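Local coordinates for protein ZmpA Glycopeptidase (PDB 6XSX) that is probably a zinc-dependent glycopeptidase of the M60 family, seen here as its catalytic module, which is thought to cleave the protein backbone of glycosylated substrates, at residues K218-Y223 with H285-N290; E231-F236 with F369-R374. All coordinates share one frame; numbering follows the deposited sequence.

Contact 1 of 2, residues K218-Y223 with H285-N290; sequences KETMKY and HNFDTN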
loop_
_atom_site.group_PDB
_atom_site.type_symbol
_atom_site.label_atom_id
_atom_site.label_comp_id
_atom_site.label_asym_id
_atom_site.label_seq_id
_atom_site.Cartn_x
_atom_site.Cartn_y
_atom_site.Cartn_z
ATOM N N LYS A 218 -7.137 4.515 -6.867
ATOM C CA LYS A 218 -8.566 4.523 -6.581
ATOM C C LYS A 218 -8.871 3.564 -5.426
ATOM O O LYS A 218 -9.432 3.965 -4.412
ATOM C CB LYS A 218 -9.363 4.170 -7.841
ATOM C CG LYS A 218 -10.839 4.548 -7.808
ATOM C CD LYS A 218 -11.522 4.351 -9.148
ATOM C CE LYS A 218 -13.025 4.197 -9.031
ATOM N NZ LYS A 218 -13.532 3.241 -10.048
ATOM N N GLU A 219 -8.483 2.295 -5.583
ATOM C CA GLU A 219 -8.754 1.271 -4.584
ATOM C C GLU A 219 -8.116 1.672 -3.249
ATOM O O GLU A 219 -8.759 1.571 -2.207
ATOM C CB GLU A 219 -8.325 -0.108 -5.107
ATOM C CG GLU A 219 -8.604 -1.273 -4.169
ATOM C CD GLU A 219 -10.029 -1.369 -3.644
ATOM O OE1 GLU A 219 -10.955 -0.952 -4.364
ATOM O OE2 GLU A 219 -10.211 -1.845 -2.511
ATOM N N THR A 220 -6.881 2.191 -3.296
ATOM C CA THR A 220 -6.160 2.577 -2.091
ATOM C C THR A 220 -6.900 3.695 -1.365
ATOM O O THR A 220 -7.032 3.673 -0.140
ATOM C CB THR A 220 -4.716 3.021 -2.365
ATOM O OG1 THR A 220 -3.976 1.872 -2.776
ATOM C CG2 THR A 220 -4.052 3.624 -1.143
ATOM N N MET A 221 -7.389 4.670 -2.131
ATOM C CA MET A 221 -7.979 5.822 -1.486
ATOM C C MET A 221 -9.358 5.476 -0.923
ATOM O O MET A 221 -9.706 5.931 0.164
ATOM C CB MET A 221 -7.985 7.039 -2.416
ATOM C CG MET A 221 -6.601 7.643 -2.469
ATOM S SD MET A 221 -6.435 9.106 -3.485
ATOM C CE MET A 221 -7.081 10.362 -2.381
ATOM N N LYS A 222 -10.103 4.614 -1.627
ATOM C CA LYS A 222 -11.331 4.057 -1.076
ATOM C C LYS A 222 -11.048 3.320 0.242
ATOM O O LYS A 222 -11.685 3.591 1.258
ATOM C CB LYS A 222 -12.008 3.146 -2.104
ATOM C CG LYS A 222 -13.296 2.491 -1.619
ATOM C CD LYS A 222 -13.880 1.570 -2.668
ATOM C CE LYS A 222 -14.846 0.554 -2.097
ATOM N NZ LYS A 222 -15.304 -0.386 -3.151
ATOM N N TYR A 223 -10.077 2.400 0.234
ATOM C CA TYR A 223 -9.735 1.640 1.430
ATOM C C TYR A 223 -9.352 2.554 2.596
ATOM O O TYR A 223 -9.604 2.202 3.748
ATOM C CB TYR A 223 -8.624 0.633 1.120
ATOM C CG TYR A 223 -8.225 -0.334 2.213
ATOM C CD1 TYR A 223 -9.137 -1.200 2.808
ATOM C CD2 TYR A 223 -6.896 -0.436 2.598
ATOM C CE1 TYR A 223 -8.736 -2.114 3.775
ATOM C CE2 TYR A 223 -6.479 -1.332 3.568
ATOM C CZ TYR A 223 -7.403 -2.174 4.160
ATOM O OH TYR A 223 -6.971 -3.065 5.099
ATOM N N HIS A 285 3.369 2.811 3.375
ATOM C CA HIS A 285 4.195 3.750 4.119
ATOM C C HIS A 285 3.852 5.178 3.709
ATOM O O HIS A 285 3.889 6.076 4.535
ATOM C CB HIS A 285 5.685 3.562 3.804
ATOM C CG HIS A 285 6.379 2.469 4.541
ATOM N ND1 HIS A 285 6.215 2.267 5.900
ATOM C CD2 HIS A 285 7.281 1.554 4.116
ATOM C CE1 HIS A 285 6.963 1.245 6.278
ATOM N NE2 HIS A 285 7.636 0.792 5.197
ATOM N N ASN A 286 3.563 5.382 2.419
ATOM C CA ASN A 286 3.347 6.718 1.888
ATOM C C ASN A 286 1.978 7.250 2.302
ATOM O O ASN A 286 1.773 8.464 2.361
ATOM C CB ASN A 286 3.553 6.767 0.371
ATOM C CG ASN A 286 4.999 7.026 -0.002
ATOM O OD1 ASN A 286 5.621 7.950 0.520
ATOM N ND2 ASN A 286 5.538 6.224 -0.907
ATOM N N PHE A 287 1.039 6.345 2.594
ATOM C CA PHE A 287 -0.322 6.797 2.855
ATOM C C PHE A 287 -0.623 7.107 4.327
ATOM O O PHE A 287 -1.751 7.495 4.621
ATOM C CB PHE A 287 -1.362 5.875 2.210
ATOM C CG PHE A 287 -1.754 6.305 0.819
ATOM C CD1 PHE A 287 -2.818 7.167 0.618
ATOM C CD2 PHE A 287 -1.033 5.879 -0.286
ATOM C CE1 PHE A 287 -3.166 7.585 -0.661
ATOM C CE2 PHE A 287 -1.380 6.294 -1.561
ATOM C CZ PHE A 287 -2.452 7.137 -1.748
ATOM N N ASP A 288 0.340 6.962 5.255
ATOM C CA ASP A 288 0.052 7.383 6.626
ATOM C C ASP A 288 1.303 7.800 7.397
ATOM O O ASP A 288 2.227 7.007 7.570
ATOM C CB ASP A 288 -0.769 6.352 7.406
ATOM C CG ASP A 288 -1.452 6.913 8.645
ATOM O OD1 ASP A 288 -1.441 8.151 8.842
ATOM O OD2 ASP A 288 -2.010 6.107 9.405
ATOM N N THR A 289 1.278 9.036 7.910
ATOM C CA THR A 289 2.377 9.583 8.691
ATOM C C THR A 289 1.874 10.069 10.047
ATOM O O THR A 289 2.599 10.761 10.760
ATOM C CB THR A 289 3.012 10.806 8.012
ATOM O OG1 THR A 289 1.999 11.792 7.797
ATOM C CG2 THR A 289 3.728 10.465 6.728
ATOM N N ASN A 290 0.626 9.726 10.383
ATOM C CA ASN A 290 -0.010 10.246 11.585
ATOM C C ASN A 290 0.758 9.788 12.830
ATOM O O ASN A 290 0.821 8.593 13.123
ATOM C CB ASN A 290 -1.487 9.846 11.632
ATOM C CG ASN A 290 -2.288 10.552 12.707
ATOM O OD1 ASN A 290 -1.754 11.316 13.514
ATOM N ND2 ASN A 290 -3.583 10.284 12.734
#
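Thr220 sets its methyl group squarely over the ring of Phe287, a compact example of how a helix can receive an aromatic side chain, here from segment 285-290. Thr220 CG2 stands 3.7 Å from the centroid of the Phe287 ring and only 8° off the ring normal, a CH-pi contact in which the methyl meets all six ring carbons at similar range. The threonine torsion explains the fit: CG2 lies anti to the backbone N and reaches the ring, while OG1, beside that nitrogen (chi1 -69°), bonds back to the carbonyl of Val216 in its own helix. The polar branch is thus satisfied within the helix, and the apolar one is given to the phenylalanine.

Met221 makes the second touch. Met221 CG comes 3.9 Å from CE1 of Phe287, approaching the ring obliquely, and the two side chains run at about a right angle. Leu302 and Phe306 of helix 301-309, with Met280 and Met283 of helix 277-286, also pack on Thr220, so the tight part of the contact is wholly buried.

The solvent side of helix 206-224 is quite different: Lys218 and Lys222 are exposed and touch nothing on segment 285-290. On the other segment the chain leaves helix 277-286 and turns at Asp288, whose OD1 accepts from the backbone N of Asn290 at 3.0 Å, an Asx turn. His285, two residues before Phe287, belongs to an HExxH sequence, consistent with the zinc-binding helix of such metallopeptidases, although no metal is bound to it here. With CH-pi and apolar contacts alone joining the segments, their association rests on shape and dispersion, and no charge is buried between them.

Contact 2 of 2, residues E231-F236 with F369-R374; sequences EVNSDF and FEQEFR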
loop_
_atom_site.group_PDB
_atom_site.type_symbol
_atom_site.label_atom_id
_atom_site.label_comp_id
_atom_site.label_asym_id
_atom_site.label_seq_id
_atom_site.Cartn_x
_atom_site.Cartn_y
_atom_site.Cartn_z
ATOM N N GLU A 231 -12.803 17.692 4.028
ATOM C CA GLU A 231 -11.555 18.093 3.399
ATOM C C GLU A 231 -10.484 17.022 3.619
ATOM O O GLU A 231 -9.795 16.640 2.672
ATOM C CB GLU A 231 -11.076 19.465 3.878
ATOM C CG GLU A 231 -9.981 20.030 2.981
ATOM C CD GLU A 231 -9.308 21.310 3.445
ATOM O OE1 GLU A 231 -9.604 21.766 4.550
ATOM O OE2 GLU A 231 -8.482 21.843 2.692
ATOM N N VAL A 232 -10.373 16.531 4.864
ATOM C CA VAL A 232 -9.352 15.560 5.235
ATOM C C VAL A 232 -9.674 14.199 4.623
ATOM O O VAL A 232 -8.883 13.269 4.739
ATOM C CB VAL A 232 -9.121 15.474 6.760
ATOM C CG1 VAL A 232 -8.745 16.826 7.362
ATOM C CG2 VAL A 232 -10.300 14.849 7.504
ATOM N N ASN A 233 -10.833 14.087 3.966
ATOM C CA ASN A 233 -11.245 12.839 3.343
ATOM C C ASN A 233 -11.444 13.033 1.842
ATOM O O ASN A 233 -12.118 12.225 1.204
ATOM C CB ASN A 233 -12.531 12.286 3.969
ATOM C CG ASN A 233 -12.362 11.755 5.377
ATOM O OD1 ASN A 233 -11.260 11.408 5.796
ATOM N ND2 ASN A 233 -13.461 11.668 6.110
ATOM N N SER A 234 -10.855 14.097 1.276
ATOM C CA SER A 234 -11.017 14.366 -0.147
ATOM C C SER A 234 -9.714 14.123 -0.900
ATOM O O SER A 234 -8.628 14.211 -0.336
ATOM C CB SER A 234 -11.532 15.757 -0.403
ATOM O OG SER A 234 -10.667 16.726 0.175
ATOM N N ASP A 235 -9.868 13.823 -2.191
ATOM C CA ASP A 235 -8.790 13.771 -3.160
ATOM C C ASP A 235 -8.178 15.167 -3.278
ATOM O O ASP A 235 -8.771 16.141 -2.830
ATOM C CB ASP A 235 -9.336 13.288 -4.507
ATOM C CG ASP A 235 -8.288 12.671 -5.421
ATOM O OD1 ASP A 235 -7.101 12.612 -5.042
ATOM O OD2 ASP A 235 -8.669 12.252 -6.498
ATOM N N PHE A 236 -6.979 15.251 -3.864
ATOM C CA PHE A 236 -6.314 16.532 -4.088
ATOM C C PHE A 236 -5.365 16.376 -5.276
ATOM O O PHE A 236 -5.263 15.283 -5.837
ATOM C CB PHE A 236 -5.624 17.012 -2.805
ATOM C CG PHE A 236 -4.481 16.144 -2.338
ATOM C CD1 PHE A 236 -4.719 14.929 -1.713
ATOM C CD2 PHE A 236 -3.161 16.535 -2.535
ATOM C CE1 PHE A 236 -3.665 14.141 -1.274
ATOM C CE2 PHE A 236 -2.108 15.744 -2.103
ATOM C CZ PHE A 236 -2.363 14.544 -1.471
ATOM N N PHE A 369 -11.959 3.483 10.418
ATOM C CA PHE A 369 -10.900 3.609 11.412
ATOM C C PHE A 369 -9.917 4.714 11.003
ATOM O O PHE A 369 -9.618 5.606 11.807
ATOM C CB PHE A 369 -10.240 2.249 11.655
ATOM C CG PHE A 369 -9.216 2.170 12.761
ATOM C CD1 PHE A 369 -9.593 1.896 14.066
ATOM C CD2 PHE A 369 -7.862 2.305 12.487
ATOM C CE1 PHE A 369 -8.651 1.783 15.075
ATOM C CE2 PHE A 369 -6.916 2.198 13.498
ATOM C CZ PHE A 369 -7.315 1.933 14.788
ATOM N N GLU A 370 -9.444 4.665 9.747
ATOM C CA GLU A 370 -8.550 5.686 9.208
ATOM C C GLU A 370 -9.181 7.076 9.319
ATOM O O GLU A 370 -8.487 8.038 9.659
ATOM C CB GLU A 370 -8.142 5.405 7.755
ATOM C CG GLU A 370 -7.059 4.349 7.594
ATOM C CD GLU A 370 -5.865 4.439 8.535
ATOM O OE1 GLU A 370 -4.741 4.625 8.045
ATOM O OE2 GLU A 370 -6.058 4.282 9.761
ATOM N N GLN A 371 -10.485 7.172 9.012
ATOM C CA GLN A 371 -11.221 8.430 9.082
ATOM C C GLN A 371 -11.185 9.003 10.501
ATOM O O GLN A 371 -10.992 10.207 10.669
ATOM C CB GLN A 371 -12.655 8.279 8.573
ATOM C CG GLN A 371 -12.779 8.292 7.057
ATOM C CD GLN A 371 -14.159 7.866 6.624
ATOM O OE1 GLN A 371 -14.926 7.317 7.415
ATOM N NE2 GLN A 371 -14.484 8.102 5.361
ATOM N N GLU A 372 -11.347 8.146 11.517
ATOM C CA GLU A 372 -11.320 8.623 12.895
ATOM C C GLU A 372 -9.972 9.250 13.234
ATOM O O GLU A 372 -9.927 10.301 13.878
ATOM C CB GLU A 372 -11.635 7.519 13.902
ATOM C CG GLU A 372 -13.092 7.094 13.874
ATOM C CD GLU A 372 -14.066 8.161 14.342
ATOM O OE1 GLU A 372 -13.826 8.753 15.404
ATOM O OE2 GLU A 372 -15.052 8.402 13.633
ATOM N N PHE A 373 -8.882 8.586 12.826
ATOM C CA PHE A 373 -7.541 9.042 13.169
ATOM C C PHE A 373 -7.163 10.290 12.371
ATOM O O PHE A 373 -6.334 11.087 12.811
ATOM C CB PHE A 373 -6.521 7.902 13.044
ATOM C CG PHE A 373 -6.408 7.087 14.307
ATOM C CD1 PHE A 373 -7.130 5.914 14.462
ATOM C CD2 PHE A 373 -5.625 7.529 15.363
ATOM C CE1 PHE A 373 -7.057 5.186 15.640
ATOM C CE2 PHE A 373 -5.550 6.802 16.542
ATOM C CZ PHE A 373 -6.262 5.629 16.674
ATOM N N ARG A 374 -7.782 10.460 11.199
ATOM C CA ARG A 374 -7.480 11.610 10.365
ATOM C C ARG A 374 -8.107 12.881 10.923
ATOM O O ARG A 374 -7.571 13.966 10.701
ATOM C CB ARG A 374 -7.951 11.412 8.924
ATOM C CG ARG A 374 -6.830 11.033 7.974
ATOM C CD ARG A 374 -7.097 11.449 6.540
ATOM N NE ARG A 374 -8.328 10.921 5.970
ATOM C CZ ARG A 374 -8.584 9.637 5.749
ATOM N NH1 ARG A 374 -9.734 9.276 5.204
ATOM N NH2 ARG A 374 -7.697 8.719 6.080
#
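Arg374 lays the side of its guanidinium group against the loop at Val232 and Asn233, using NE and NH1 together on one oxygen. OD1 of Asn233 accepts from Arg374 NH1 at 2.7 Å and from Arg374 NE at 3.0 Å. The NE bond arrives nearly along the C=O axis, whereas NH1 sits 46° above the amide plane, with the amide and guanidinium planes 80° apart. Arg374 NE also makes a weak bond to Val232 O at 2.7 Å, its N-H...O angle being just 129°. The bend at chi3 of Arg374 turns its edge to both acceptors, and the Arg374 bonds at OD1 and a bond from Asn233 ND2 to Ser229 OG together orient the amide.

Beside it, Gln371 passes at about a right angle, CG lying 3.6 Å from Asn233 ND2; its own NE2 bonds to the carbonyl of Gly225. Arg374 is further fixed by Trp224 O, bonded to NH1, and by a cation-pi contact with Phe226. The arrangement therefore clasps helix 365-375 to the connection that leads from the end of helix 206-224 to strand 240-244, while the far side of the same helix packs on helix 383-398 through Phe369 and Phe373.

Overall arrangement
Contacts 1 and 2 lie about 10 Å apart, centre to centre, and their segments alternate along the chain: helix 206-224 supplies the first segment of contact 1, and the loop that follows it supplies that of contact 2. They touch directly. Asn290 ND2 is 2.9 Å from Phe373 O, and Met221 CE is 3.5 Å from Asp235 OD1. Asp288 OD2 and Glu370 OE1 approach to 3.4 Å, a pairing of like charges that may favour protonation of one of them. Contact 1, apolar, includes the end of the probable zinc-binding helix and joins segment 285-290 to helix 206-224; contact 2, polar, joins the following loop to helix 365-375, and Asn290 bridges the two.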